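PDB 4H51: aspartate aminotransferase from Leishmania major, which probably catalyses the pyridoxal phosphate-dependent exchange of an amino group between L-aspartate and 2-oxoglutarate, working as a homodimer. Local coordinates for residues F133-T137 / G158-I162; D189-L195 / K222-F228; T119-S123 / W147-V153; L124-L128 / V293-I298. All blocks are in the same frame, centred on the assembly; numbering follows the deposited sequence. Where two conformers were deposited one is given.

All four contacts lie in the large pyridoxal phosphate-binding domain of the class I aminotransferase fold, built round a mainly parallel sheet. Contacts 3 and 4 share helix 117-129, whose first half meets helix 148-156 and whose second half meets helix 287-299; their centres are about 14 Å apart. Contact 1 joins the loops that follow helices 117-129 and 148-156, and contact 2, its centre about 13 Å away, pairs neighbouring strands 192-196 and 225-230. Along the chain contact 1 crosses contact 3 and closes before contact 2 opens, and both 1 and 2 are nested inside contact 4. Phe227 of contact 2 packs against helix 117-129, tying the sheet to the helix that reaches the cofactor.

Contact 1 (F133-T137 / G158-I162); sequences FDAET and GWKNI
Two irregular segments run side by side here, with CA atoms nearest in the pairs Ala135-Trp159 (4.9 Å), Glu136-Lys160 (5.1 Å) and Thr137-Asn161 (6.1 Å). Two direct hydrogen bonds join them: Lys160 N gives to Ala135 O at 3.0 Å, nearly straight, and Asn161 ND2 reaches Thr137 O at 3.1 Å from a t rotamer. Two waters extend the link. One donates to Ala135 O (2.7 Å) and accepts from Asn161 N (2.8 Å); the other donates to both Glu136 OE2 and Gly158 O, 2.6 Å from each.

Asp134 OD1 accepts from Glu136 N at 3.2 Å, an Asx turn, while Asp134 OD2 takes the hydroxyl of Thr137 (OG1, 3.1 Å). Gly158 ends helix 148-156 in a Schellman motif; its phi of 112° and psi of 7° would press a CB against the preceding carbonyl, so glycine suits the place. The contact thus joins the loops leading from helices 117-129 and 148-156 into the adjacent parallel strands 140-144 and 162-169.

Apolar packing centres on Trp159 (m, chi2 83°). Ala135, whose methyl is small enough to sit over the indole face, puts CB 3.8 Å from the centroid of the six-membered ring, 14° off the normal, a CH-pi contact. Phe133 CB lies 3.9 Å from Trp159 CH2, while the Phe133 ring leads away from segment 158-162 and packs on Arg20 of the second subunit. Trp159 NE1 hydrogen-bonds Ala126 O of helix 117-129.

Contact 2 (D189-L195 / K222-F228); sequences DGSVFIL and KHHQVFF
A salt bridge joins the loops just before the two strands: Lys222 NZ, brought round by three successive m torsions, lies 2.7 Å from Asp189 OD1 and also hydrogen-bonds Ala187 O. Gly190 N gives to Lys222 O (3.0 Å) and Ser191 N to His224 ND1 (3.1 Å), while His224 NE2 hydrogen-bonds Ile184 O. Backbone hydrogen bonds then alternate: Gln225 N to Ser191 O (2.8 Å), Phe193 N to Gln225 O (2.8 Å), Phe227 N to Phe193 O (2.9 Å) and Leu195 N to Phe227 O (3.0 Å).

The register is parallel, Val192-Gln225 through Leu195-Phe228, the strand axes 4.7 Å apart at 24°. With helix 209-221 between them, the strands form a beta-alpha-beta unit of the large domain's core sheet. Gly190 has phi 72°, a value that favours glycine; His223 takes phi 55° in the Schellman motif following helix 209-221.

Val192, Gln225, Ile194 and Phe227 point to one face, where Ile194 CG1 meets Phe227 CD2 at 4.0 Å. The other carries Phe193, Val226, Leu195 and Phe228, with Leu195 CD1 3.8 Å from Val226 CG1 and Leu195 CB 3.8 Å from Phe228 CD1. Phe193 approaches the His224 ring obliquely, centroids 4.7 Å apart, and stacks on Tyr141. Beta-branched and aromatic residues suit strands buried on both faces; Phe193 and Val226 also pack on Met219 of helix 209-221, while Gln225 OE1 hydrogen-bonds Trp21 of the second subunit.

Contact 3 (T119-S123 / W147-V153); sequences TGAVS and WPNHYGV
Trp147, leading into helix 148-156, holds chi1 at t and chi2 at 45°, which brings its indole edge to helix 117-129: CH2 lies 3.4 Å from Thr119 OG1, close to the ring plane. Asn149 sets ND2 3.8 Å from Thr119 CG2, while that amide hydrogen-bonds Arg299 O of the second subunit. His150 follows, in m, with CD2 4.2 Å from Val122 CG1; His150 NE2 hydrogen-bonds Asp229 OD2. One turn on from Asn149, Val153, in t, forms with Ser123 the nearest CA pair, 5.7 Å. Val153 CG1 reaches Ser123 CA at 3.5 Å and Val122 CG1 at 3.8 Å, and Val153 CG2 lies 4.3 Å from Thr119 CG2, so one branched side chain spans a turn of the opposing helix. A water accepts from Ser123 OG (2.7 Å) and donates to Val153 O (2.9 Å).

Segment 119-123 is helical throughout, the second segment in its later part. Their axes pass 10.3 Å apart at 40°, signed -40°, and no direct hydrogen bond crosses. Val122 and Val153, short and branched, fill the buried space between the axes, while Ser123 is small enough for the Val153 methyl to reach its CA. Thr119 OG1 hydrogen-bonds Thr303 of the second subunit and the phosphate oxygen OP1 of the pyridoxal phosphate-lysine at position 265, placing the helix pair at the phosphate-binding end of the aminotransferase cofactor site, at the dimer interface.

Contact 4 (L124-L128 / V293-I298); sequences LGAKL and VMDSLI
Helices 117-129 and 287-299 cross steeply, their short segments 124-128 and 293-298 passing 10.2 Å apart with N-to-C directions at 119°. The nearest CA pairs are Leu128-Met294 at 6.6 Å and Leu124-Leu297 at 7.3 Å. Leu124 and Leu128, both in the t, p rotamer, stand out as two bumps, one turn apart, with a hollow between them. Leu297, whose CB points toward the other helix, fills that hollow: Leu124 CD1 rests 3.5 Å from Leu297 CB, while Leu297 CD1 reaches Leu128 N at 3.8 Å and Lys127 CB at 4.1 Å. Leu128 fits in turn between Val293 and Met294, with CD1 3.5 Å from Val293 CG1 and CD2 3.8 Å from Met294 CE, the long, extended methionine carrying its methyl to the leucine. One turn before Leu128, Leu124 CD2 meets Ile298 CG1 at 3.9 Å, and Leu124 also packs on Val113 and Thr115 of strand 110-116. Lys127 lends only the base of its side chain, CB, and the rest runs off to a salt bridge between NZ and Glu301. No hydrogen bond crosses the two segments, so the fit of branched and flexible apolar side chains, shielded from solvent, is what joins these helices of the large domain.

Contact 1 (F133-T137 / G158-I162)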
loop_
_atom_site.group_PDB
_atom_site.type_symbol
_atom_site.label_atom_id
_atom_site.label_comp_id
_atom_site.label_asym_id
_atom_site.label_seq_id
_atom_site.Cartn_x
_atom_site.Cartn_y
_atom_site.Cartn_z
ATOM N N PHE B 133 -8.543 14.022 17.028
ATOM C CA PHE B 133 -8.604 15.480 16.890
ATOM C C PHE B 133 -9.678 15.822 15.873
ATOM O O PHE B 133 -10.058 15.003 15.065
ATOM C CB PHE B 133 -7.249 16.067 16.416
ATOM C CG PHE B 133 -6.164 15.947 17.417
ATOM C CD1 PHE B 133 -5.364 14.799 17.466
ATOM C CD2 PHE B 133 -5.940 16.960 18.357
ATOM C CE1 PHE B 133 -4.386 14.657 18.414
ATOM C CE2 PHE B 133 -4.922 16.829 19.314
ATOM C CZ PHE B 133 -4.164 15.677 19.352
ATOM N N ASP B 134 -10.161 17.058 15.907
ATOM C CA ASP B 134 -11.138 17.511 14.935
ATOM C C ASP B 134 -10.420 18.012 13.705
ATOM O O ASP B 134 -9.995 19.156 13.694
ATOM C CB ASP B 134 -11.999 18.620 15.557
ATOM C CG ASP B 134 -12.969 19.201 14.602
ATOM O OD1 ASP B 134 -13.112 18.658 13.513
ATOM O OD2 ASP B 134 -13.645 20.216 14.958
ATOM N N ALA B 135 -10.294 17.187 12.664
ATOM C CA ALA B 135 -9.506 17.579 11.476
ATOM C C ALA B 135 -10.140 18.684 10.606
ATOM O O ALA B 135 -9.481 19.233 9.715
ATOM C CB ALA B 135 -9.152 16.371 10.603
ATOM N N GLU B 136 -11.388 19.037 10.893
ATOM C CA GLU B 136 -12.027 20.172 10.227
ATOM C C GLU B 136 -11.512 21.513 10.745
ATOM O O GLU B 136 -11.611 22.504 10.057
ATOM C CB GLU B 136 -13.559 20.086 10.441
ATOM C CG GLU B 136 -14.169 18.845 9.807
ATOM C CD GLU B 136 -14.183 18.919 8.283
ATOM O OE1 GLU B 136 -14.565 19.957 7.716
ATOM O OE2 GLU B 136 -13.809 17.936 7.635
ATOM N N THR B 137 -10.932 21.510 11.934
ATOM C CA THR B 137 -10.633 22.711 12.729
ATOM C C THR B 137 -9.208 22.779 13.282
ATOM O O THR B 137 -8.539 23.821 13.209
ATOM C CB THR B 137 -11.567 22.716 13.959
ATOM O OG1 THR B 137 -12.915 22.799 13.504
ATOM C CG2 THR B 137 -11.300 23.847 14.786
ATOM N N GLY B 158 -7.855 14.248 5.199
ATOM C CA GLY B 158 -9.010 14.973 5.731
ATOM C C GLY B 158 -8.697 16.268 6.510
ATOM O O GLY B 158 -9.603 16.916 7.065
ATOM N N TRP B 159 -7.449 16.684 6.520
ATOM C CA TRP B 159 -7.072 17.875 7.283
ATOM C C TRP B 159 -7.353 19.133 6.521
ATOM O O TRP B 159 -6.798 19.321 5.468
ATOM C CB TRP B 159 -5.619 17.834 7.741
ATOM C CG TRP B 159 -5.433 16.756 8.758
ATOM C CD1 TRP B 159 -5.218 15.396 8.522
ATOM C CD2 TRP B 159 -5.521 16.875 10.210
ATOM N NE1 TRP B 159 -5.126 14.705 9.683
ATOM C CE2 TRP B 159 -5.313 15.531 10.742
ATOM C CE3 TRP B 159 -5.711 17.923 11.097
ATOM C CZ2 TRP B 159 -5.323 15.271 12.079
ATOM C CZ3 TRP B 159 -5.707 17.643 12.458
ATOM C CH2 TRP B 159 -5.517 16.345 12.942
ATOM N N LYS B 160 -8.211 19.978 7.079
ATOM C CA LYS B 160 -8.728 21.180 6.412
ATOM C C LYS B 160 -7.958 22.481 6.779
ATOM O O LYS B 160 -8.077 23.509 6.080
ATOM C CB LYS B 160 -10.223 21.333 6.745
ATOM C CG LYS B 160 -11.058 20.073 6.447
ATOM C CD LYS B 160 -10.949 19.706 4.984
ATOM C CE LYS B 160 -11.754 18.445 4.614
ATOM N NZ LYS B 160 -11.610 18.037 3.165
ATOM N N ASN B 161 -7.178 22.440 7.871
ATOM C CA ASN B 161 -6.460 23.623 8.360
ATOM C C ASN B 161 -4.979 23.292 8.501
ATOM O O ASN B 161 -4.479 23.050 9.598
ATOM C CB ASN B 161 -7.071 24.101 9.663
ATOM C CG ASN B 161 -6.391 25.327 10.241
ATOM O OD1 ASN B 161 -5.693 26.081 9.542
ATOM N ND2 ASN B 161 -6.633 25.569 11.518
ATOM N N ILE B 162 -4.302 23.235 7.356
ATOM C CA ILE B 162 -2.877 22.925 7.288
ATOM C C ILE B 162 -2.079 24.224 7.428
ATOM O O ILE B 162 -2.363 25.205 6.734
ATOM C CB ILE B 162 -2.522 22.208 5.970
ATOM C CG1 ILE B 162 -3.355 20.919 5.844
ATOM C CG2 ILE B 162 -1.004 21.899 5.875
ATOM C CD1 ILE B 162 -3.403 20.343 4.416
HETATM O O HOH W 1 -7.248 20.740 10.040
HETATM O O HOH W 2 -11.977 16.106 7.675
#

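Contact 2 (D189-L195 / K222-F228)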
loop_
_atom_site.group_PDB
_atom_site.type_symbol
_atom_site.label_atom_id
_atom_site.label_comp_id
_atom_site.label_asym_id
_atom_site.label_seq_id
_atom_site.Cartn_x
_atom_site.Cartn_y
_atom_site.Cartn_z
ATOM N N ASP B 189 -3.490 25.342 21.857
ATOM C CA ASP B 189 -3.137 24.117 22.552
ATOM C C ASP B 189 -3.797 22.949 21.870
ATOM O O ASP B 189 -4.909 23.067 21.358
ATOM C CB ASP B 189 -3.648 24.131 23.978
ATOM C CG ASP B 189 -2.843 25.012 24.903
ATOM O OD1 ASP B 189 -2.118 25.916 24.486
ATOM O OD2 ASP B 189 -2.977 24.807 26.109
ATOM N N GLY B 190 -3.119 21.808 21.869
ATOM C CA GLY B 190 -3.644 20.616 21.253
ATOM C C GLY B 190 -3.661 20.651 19.728
ATOM O O GLY B 190 -4.594 20.147 19.137
ATOM N N SER B 191 -2.667 21.267 19.108
ATOM C CA SER B 191 -2.468 21.173 17.674
ATOM C C SER B 191 -1.557 19.973 17.333
ATOM O O SER B 191 -0.964 19.344 18.227
ATOM C CB SER B 191 -1.849 22.433 17.124
ATOM O OG SER B 191 -2.679 23.559 17.344
ATOM N N VAL B 192 -1.511 19.602 16.062
ATOM C CA VAL B 192 -0.643 18.536 15.592
ATOM C C VAL B 192 0.586 19.105 14.892
ATOM O O VAL B 192 0.436 19.993 14.046
ATOM C CB VAL B 192 -1.373 17.623 14.622
ATOM C CG1 VAL B 192 -0.448 16.446 14.252
ATOM C CG2 VAL B 192 -2.650 17.087 15.249
ATOM N N PHE B 193 1.785 18.632 15.247
ATOM C CA PHE B 193 3.016 19.067 14.595
ATOM C C PHE B 193 3.715 17.883 13.974
ATOM O O PHE B 193 4.080 16.929 14.690
ATOM C CB PHE B 193 3.963 19.729 15.573
ATOM C CG PHE B 193 3.594 21.138 15.887
ATOM C CD1 PHE B 193 2.500 21.411 16.707
ATOM C CD2 PHE B 193 4.255 22.184 15.291
ATOM C CE1 PHE B 193 2.135 22.713 16.969
ATOM C CE2 PHE B 193 3.882 23.474 15.549
ATOM C CZ PHE B 193 2.791 23.739 16.374
ATOM N N ILE B 194 3.930 17.961 12.658
ATOM C CA ILE B 194 4.792 16.998 11.945
ATOM C C ILE B 194 6.227 17.521 11.977
ATOM O O ILE B 194 6.535 18.543 11.381
ATOM C CB ILE B 194 4.286 16.738 10.537
ATOM C CG1 ILE B 194 2.873 16.143 10.596
ATOM C CG2 ILE B 194 5.251 15.826 9.759
ATOM C CD1 ILE B 194 2.298 15.751 9.246
ATOM N N LEU B 195 7.080 16.773 12.684
ATOM C CA LEU B 195 8.508 17.024 12.852
ATOM C C LEU B 195 9.379 15.997 12.154
ATOM O O LEU B 195 9.141 14.820 12.248
ATOM C CB LEU B 195 8.826 17.011 14.324
ATOM C CG LEU B 195 7.971 17.966 15.196
ATOM C CD1 LEU B 195 8.398 17.747 16.625
ATOM C CD2 LEU B 195 8.152 19.458 14.760
ATOM N N LYS B 222 2.136 23.000 25.690
ATOM C CA LYS B 222 1.023 23.334 24.810
ATOM C C LYS B 222 0.104 22.131 24.570
ATOM O O LYS B 222 -0.934 22.280 23.928
ATOM C CB LYS B 222 1.549 23.881 23.474
ATOM C CG LYS B 222 2.225 25.256 23.570
ATOM C CD LYS B 222 1.218 26.372 23.799
ATOM C CE LYS B 222 0.398 26.584 22.538
ATOM N NZ LYS B 222 -0.713 27.567 22.805
ATOM N N HIS B 223 0.479 20.955 25.096
ATOM C CA HIS B 223 -0.289 19.719 24.908
ATOM C C HIS B 223 -0.505 19.420 23.451
ATOM O O HIS B 223 -1.556 18.901 23.035
ATOM C CB HIS B 223 -1.612 19.803 25.642
ATOM C CG HIS B 223 -1.494 20.416 27.032
ATOM N ND1 HIS B 223 -1.116 19.702 28.108
ATOM C CD2 HIS B 223 -1.655 21.725 27.462
ATOM C CE1 HIS B 223 -1.093 20.493 29.193
ATOM N NE2 HIS B 223 -1.403 21.747 28.805
ATOM N N HIS B 224 0.510 19.717 22.647
ATOM C CA HIS B 224 0.471 19.370 21.228
ATOM C C HIS B 224 0.689 17.909 20.990
ATOM O O HIS B 224 1.396 17.220 21.742
ATOM C CB HIS B 224 1.527 20.160 20.456
ATOM C CG HIS B 224 1.299 21.659 20.415
ATOM N ND1 HIS B 224 0.097 22.192 20.209
ATOM C CD2 HIS B 224 2.220 22.729 20.421
ATOM C CE1 HIS B 224 0.215 23.547 20.133
ATOM N NE2 HIS B 224 1.530 23.865 20.251
ATOM N N GLN B 225 0.104 17.409 19.909
ATOM C CA GLN B 225 0.463 16.076 19.405
ATOM C C GLN B 225 1.698 16.170 18.542
ATOM O O GLN B 225 1.739 16.937 17.535
ATOM C CB GLN B 225 -0.660 15.478 18.571
ATOM C CG GLN B 225 -0.337 14.112 17.952
ATOM C CD GLN B 225 -0.246 13.000 18.976
ATOM O OE1 GLN B 225 -1.134 12.852 19.844
ATOM N NE2 GLN B 225 0.851 12.218 18.923
ATOM N N VAL B 226 2.684 15.355 18.882
ATOM C CA VAL B 226 3.891 15.218 18.019
ATOM C C VAL B 226 3.756 14.021 17.077
ATOM O O VAL B 226 3.511 12.887 17.511
ATOM C CB VAL B 226 5.178 15.093 18.872
ATOM C CG1 VAL B 226 6.388 14.783 18.021
ATOM C CG2 VAL B 226 5.435 16.371 19.702
ATOM N N PHE B 227 4.003 14.261 15.799
ATOM C CA PHE B 227 4.082 13.224 14.757
ATOM C C PHE B 227 5.451 13.319 14.075
ATOM O O PHE B 227 5.692 14.195 13.272
ATOM C CB PHE B 227 2.945 13.424 13.748
ATOM C CG PHE B 227 2.727 12.302 12.772
ATOM C CD1 PHE B 227 3.408 11.128 12.836
ATOM C CD2 PHE B 227 1.750 12.451 11.783
ATOM C CE1 PHE B 227 3.172 10.084 11.952
ATOM C CE2 PHE B 227 1.485 11.431 10.897
ATOM C CZ PHE B 227 2.194 10.231 10.974
ATOM N N PHE B 228 6.350 12.409 14.410
ATOM C CA PHE B 228 7.675 12.344 13.804
ATOM C C PHE B 228 7.618 11.626 12.472
ATOM O O PHE B 228 7.012 10.561 12.339
ATOM C CB PHE B 228 8.688 11.632 14.719
ATOM C CG PHE B 228 9.300 12.507 15.777
ATOM C CD1 PHE B 228 10.131 13.570 15.418
ATOM C CD2 PHE B 228 9.127 12.233 17.134
ATOM C CE1 PHE B 228 10.729 14.349 16.403
ATOM C CE2 PHE B 228 9.698 13.005 18.100
ATOM C CZ PHE B 228 10.488 14.104 17.724
#

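Contact 3 (T119-S123 / W147-V153)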
loop_
_atom_site.group_PDB
_atom_site.type_symbol
_atom_site.label_atom_id
_atom_site.label_comp_id
_atom_site.label_asym_id
_atom_site.label_seq_id
_atom_site.Cartn_x
_atom_site.Cartn_y
_atom_site.Cartn_z
ATOM N N THR B 119 5.718 6.833 3.529
ATOM C CA THR B 119 4.599 7.582 2.992
ATOM C C THR B 119 3.329 6.959 3.556
ATOM O O THR B 119 2.468 7.667 4.043
ATOM C CB THR B 119 4.515 7.581 1.448
ATOM O OG1 THR B 119 5.743 8.043 0.843
ATOM C CG2 THR B 119 3.300 8.412 0.972
ATOM N N GLY B 120 3.218 5.637 3.472
ATOM C CA GLY B 120 2.059 4.912 4.002
ATOM C C GLY B 120 1.834 5.213 5.468
ATOM O O GLY B 120 0.688 5.348 5.939
ATOM N N ALA B 121 2.922 5.284 6.237
ATOM C CA ALA B 121 2.805 5.584 7.663
ATOM C C ALA B 121 2.339 7.016 7.934
ATOM O O ALA B 121 1.579 7.254 8.887
ATOM C CB ALA B 121 4.166 5.293 8.362
ATOM N N VAL B 122 2.798 7.969 7.116
ATOM C CA VAL B 122 2.372 9.371 7.287
ATOM C C VAL B 122 0.886 9.446 6.956
ATOM O O VAL B 122 0.142 10.014 7.722
ATOM C CB VAL B 122 3.181 10.370 6.459
ATOM C CG1 VAL B 122 2.583 11.808 6.546
ATOM C CG2 VAL B 122 4.626 10.356 6.945
ATOM N N SER B 123 0.462 8.844 5.832
ATOM C CA SER B 123 -0.946 8.853 5.476
ATOM C C SER B 123 -1.814 8.187 6.531
ATOM O O SER B 123 -2.858 8.742 6.959
ATOM C CB SER B 123 -1.137 8.156 4.122
ATOM O OG SER B 123 -2.488 8.150 3.749
ATOM N N TRP B 147 8.977 18.323 2.986
ATOM C CA TRP B 147 8.844 17.369 1.912
ATOM C C TRP B 147 7.635 17.711 1.128
ATOM O O TRP B 147 6.538 17.782 1.666
ATOM C CB TRP B 147 8.672 16.017 2.510
ATOM C CG TRP B 147 8.495 14.876 1.567
ATOM C CD1 TRP B 147 9.208 14.595 0.420
ATOM C CD2 TRP B 147 7.664 13.707 1.798
ATOM N NE1 TRP B 147 8.838 13.374 -0.102
ATOM C CE2 TRP B 147 7.922 12.783 0.695
ATOM C CE3 TRP B 147 6.743 13.359 2.753
ATOM C CZ2 TRP B 147 7.215 11.583 0.560
ATOM C CZ3 TRP B 147 6.052 12.141 2.622
ATOM C CH2 TRP B 147 6.304 11.270 1.562
ATOM N N PRO B 148 7.800 17.887 -0.204
ATOM C CA PRO B 148 6.666 18.357 -0.952
ATOM C C PRO B 148 5.453 17.495 -0.793
ATOM O O PRO B 148 4.364 18.024 -0.822
ATOM C CB PRO B 148 7.162 18.325 -2.392
ATOM C CG PRO B 148 8.613 18.609 -2.273
ATOM C CD PRO B 148 9.033 17.889 -1.013
ATOM N N ASN B 149 5.606 16.183 -0.548
ATOM C CA ASN B 149 4.438 15.340 -0.428
ATOM C C ASN B 149 3.684 15.443 0.905
ATOM O O ASN B 149 2.578 14.965 0.996
ATOM C CB ASN B 149 4.826 13.875 -0.670
ATOM C CG ASN B 149 3.651 13.002 -1.169
ATOM O OD1 ASN B 149 2.799 13.501 -1.896
ATOM N ND2 ASN B 149 3.671 11.667 -0.866
ATOM N N HIS B 150 4.243 16.051 1.955
ATOM C CA HIS B 150 3.505 16.177 3.242
ATOM C C HIS B 150 2.146 16.804 3.051
ATOM O O HIS B 150 1.164 16.331 3.593
ATOM C CB HIS B 150 4.271 17.002 4.305
ATOM C CG HIS B 150 5.266 16.206 5.133
ATOM N ND1 HIS B 150 6.358 16.784 5.738
ATOM C CD2 HIS B 150 5.332 14.851 5.444
ATOM C CE1 HIS B 150 7.042 15.844 6.389
ATOM N NE2 HIS B 150 6.436 14.666 6.189
ATOM N N TYR B 151 2.098 17.922 2.319
ATOM C CA TYR B 151 0.859 18.694 2.162
ATOM C C TYR B 151 -0.292 17.855 1.578
ATOM O O TYR B 151 -1.423 17.761 2.139
ATOM C CB TYR B 151 1.153 20.003 1.341
ATOM C CG TYR B 151 0.052 21.036 1.503
ATOM C CD1 TYR B 151 -1.133 20.950 0.716
ATOM C CD2 TYR B 151 0.132 22.033 2.481
ATOM C CE1 TYR B 151 -2.196 21.865 0.877
ATOM C CE2 TYR B 151 -0.937 22.927 2.663
ATOM C CZ TYR B 151 -2.085 22.853 1.859
ATOM O OH TYR B 151 -3.132 23.753 2.046
ATOM N N GLY B 152 -0.002 17.191 0.468
ATOM C CA GLY B 152 -1.002 16.378 -0.208
ATOM C C GLY B 152 -1.452 15.205 0.619
ATOM O O GLY B 152 -2.626 14.861 0.644
ATOM N N VAL B 153 -0.505 14.564 1.294
ATOM C CA VAL B 153 -0.825 13.444 2.152
ATOM C C VAL B 153 -1.762 13.871 3.256
ATOM O O VAL B 153 -2.781 13.249 3.517
ATOM C CB VAL B 153 0.458 12.762 2.738
ATOM C CG1 VAL B 153 0.066 11.724 3.755
ATOM C CG2 VAL B 153 1.268 12.140 1.594
HETATM O O HOH W 3 -3.237 10.498 2.687
#

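Contact 4 (L124-L128 / V293-I298)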
loop_
_atom_site.group_PDB
_atom_site.type_symbol
_atom_site.label_atom_id
_atom_site.label_comp_id
_atom_site.label_asym_id
_atom_site.label_seq_id
_atom_site.Cartn_x
_atom_site.Cartn_y
_atom_site.Cartn_z
ATOM N N LEU B 124 -1.416 6.966 6.933
ATOM C CA LEU B 124 -2.164 6.236 7.951
ATOM C C LEU B 124 -2.239 7.006 9.297
ATOM O O LEU B 124 -3.292 7.027 9.952
ATOM C CB LEU B 124 -1.591 4.832 8.194
ATOM C CG LEU B 124 -2.324 3.952 9.208
ATOM C CD1 LEU B 124 -3.756 3.679 8.790
ATOM C CD2 LEU B 124 -1.665 2.568 9.345
ATOM N N GLY B 125 -1.118 7.553 9.724
ATOM C CA GLY B 125 -1.048 8.343 10.950
ATOM C C GLY B 125 -1.940 9.571 10.847
ATOM O O GLY B 125 -2.656 9.897 11.782
ATOM N N ALA B 126 -1.901 10.245 9.718
ATOM C CA ALA B 126 -2.720 11.438 9.512
ATOM C C ALA B 126 -4.192 11.081 9.600
ATOM O O ALA B 126 -4.949 11.837 10.213
ATOM C CB ALA B 126 -2.412 12.129 8.190
ATOM N N LYS B 127 -4.583 9.922 9.038
ATOM C CA LYS B 127 -5.963 9.437 9.173
ATOM C C LYS B 127 -6.307 9.031 10.582
ATOM O O LYS B 127 -7.363 9.366 11.102
ATOM C CB LYS B 127 -6.227 8.260 8.200
ATOM C CG LYS B 127 -6.176 8.703 6.746
ATOM C CD LYS B 127 -6.481 7.609 5.720
ATOM C CE LYS B 127 -5.711 7.894 4.429
ATOM N NZ LYS B 127 -6.214 7.203 3.197
ATOM N N LEU B 128 -5.421 8.304 11.237
ATOM C CA LEU B 128 -5.685 7.912 12.625
ATOM C C LEU B 128 -5.982 9.141 13.528
ATOM O O LEU B 128 -6.843 9.106 14.418
ATOM C CB LEU B 128 -4.485 7.139 13.179
ATOM C CG LEU B 128 -4.506 6.721 14.657
ATOM C CD1 LEU B 128 -5.627 5.722 14.961
ATOM C CD2 LEU B 128 -3.158 6.110 15.025
ATOM N N VAL B 293 -8.419 0.669 15.482
ATOM C CA VAL B 293 -8.614 1.741 14.505
ATOM C C VAL B 293 -7.590 1.652 13.373
ATOM O O VAL B 293 -7.930 1.784 12.216
ATOM C CB VAL B 293 -8.567 3.130 15.187
ATOM C CG1 VAL B 293 -8.711 4.245 14.166
ATOM C CG2 VAL B 293 -9.659 3.253 16.284
ATOM N N MET B 294 -6.317 1.483 13.730
ATOM C CA MET B 294 -5.265 1.353 12.722
ATOM C C MET B 294 -5.623 0.218 11.724
ATOM O O MET B 294 -5.591 0.439 10.510
ATOM C CB MET B 294 -3.928 1.047 13.380
ATOM C CG MET B 294 -3.309 2.177 14.223
ATOM S SD MET B 294 -1.757 1.584 14.925
ATOM C CE MET B 294 -1.027 3.070 15.654
ATOM N N ASP B 295 -5.960 -0.968 12.235
ATOM C CA ASP B 295 -6.381 -2.106 11.414
ATOM C C ASP B 295 -7.631 -1.806 10.563
ATOM O O ASP B 295 -7.706 -2.196 9.397
ATOM C CB ASP B 295 -6.591 -3.343 12.280
ATOM C CG ASP B 295 -5.268 -3.971 12.758
ATOM O OD1 ASP B 295 -4.142 -3.581 12.331
ATOM O OD2 ASP B 295 -5.373 -4.937 13.509
ATOM N N SER B 296 -8.600 -1.095 11.128
ATOM C CA SER B 296 -9.789 -0.775 10.376
ATOM C C SER B 296 -9.405 0.095 9.187
ATOM O O SER B 296 -9.940 -0.120 8.107
ATOM C CB SER B 296 -10.934 -0.137 11.203
ATOM O OG SER B 296 -10.535 1.143 11.704
ATOM N N LEU B 297 -8.451 1.017 9.373
ATOM C CA LEU B 297 -8.056 1.944 8.299
ATOM C C LEU B 297 -7.306 1.183 7.229
ATOM O O LEU B 297 -7.509 1.392 6.006
ATOM C CB LEU B 297 -7.236 3.127 8.851
ATOM C CG LEU B 297 -7.997 4.131 9.754
ATOM C CD1 LEU B 297 -7.051 4.971 10.560
ATOM C CD2 LEU B 297 -8.973 4.998 8.961
ATOM N N ILE B 298 -6.446 0.279 7.672
ATOM C CA ILE B 298 -5.675 -0.543 6.736
ATOM C C ILE B 298 -6.602 -1.431 5.898
ATOM O O ILE B 298 -6.531 -1.470 4.659
ATOM C CB ILE B 298 -4.683 -1.441 7.497
ATOM C CG1 ILE B 298 -3.593 -0.588 8.177
ATOM C CG2 ILE B 298 -4.086 -2.501 6.560
ATOM C CD1 ILE B 298 -2.818 -1.336 9.243
#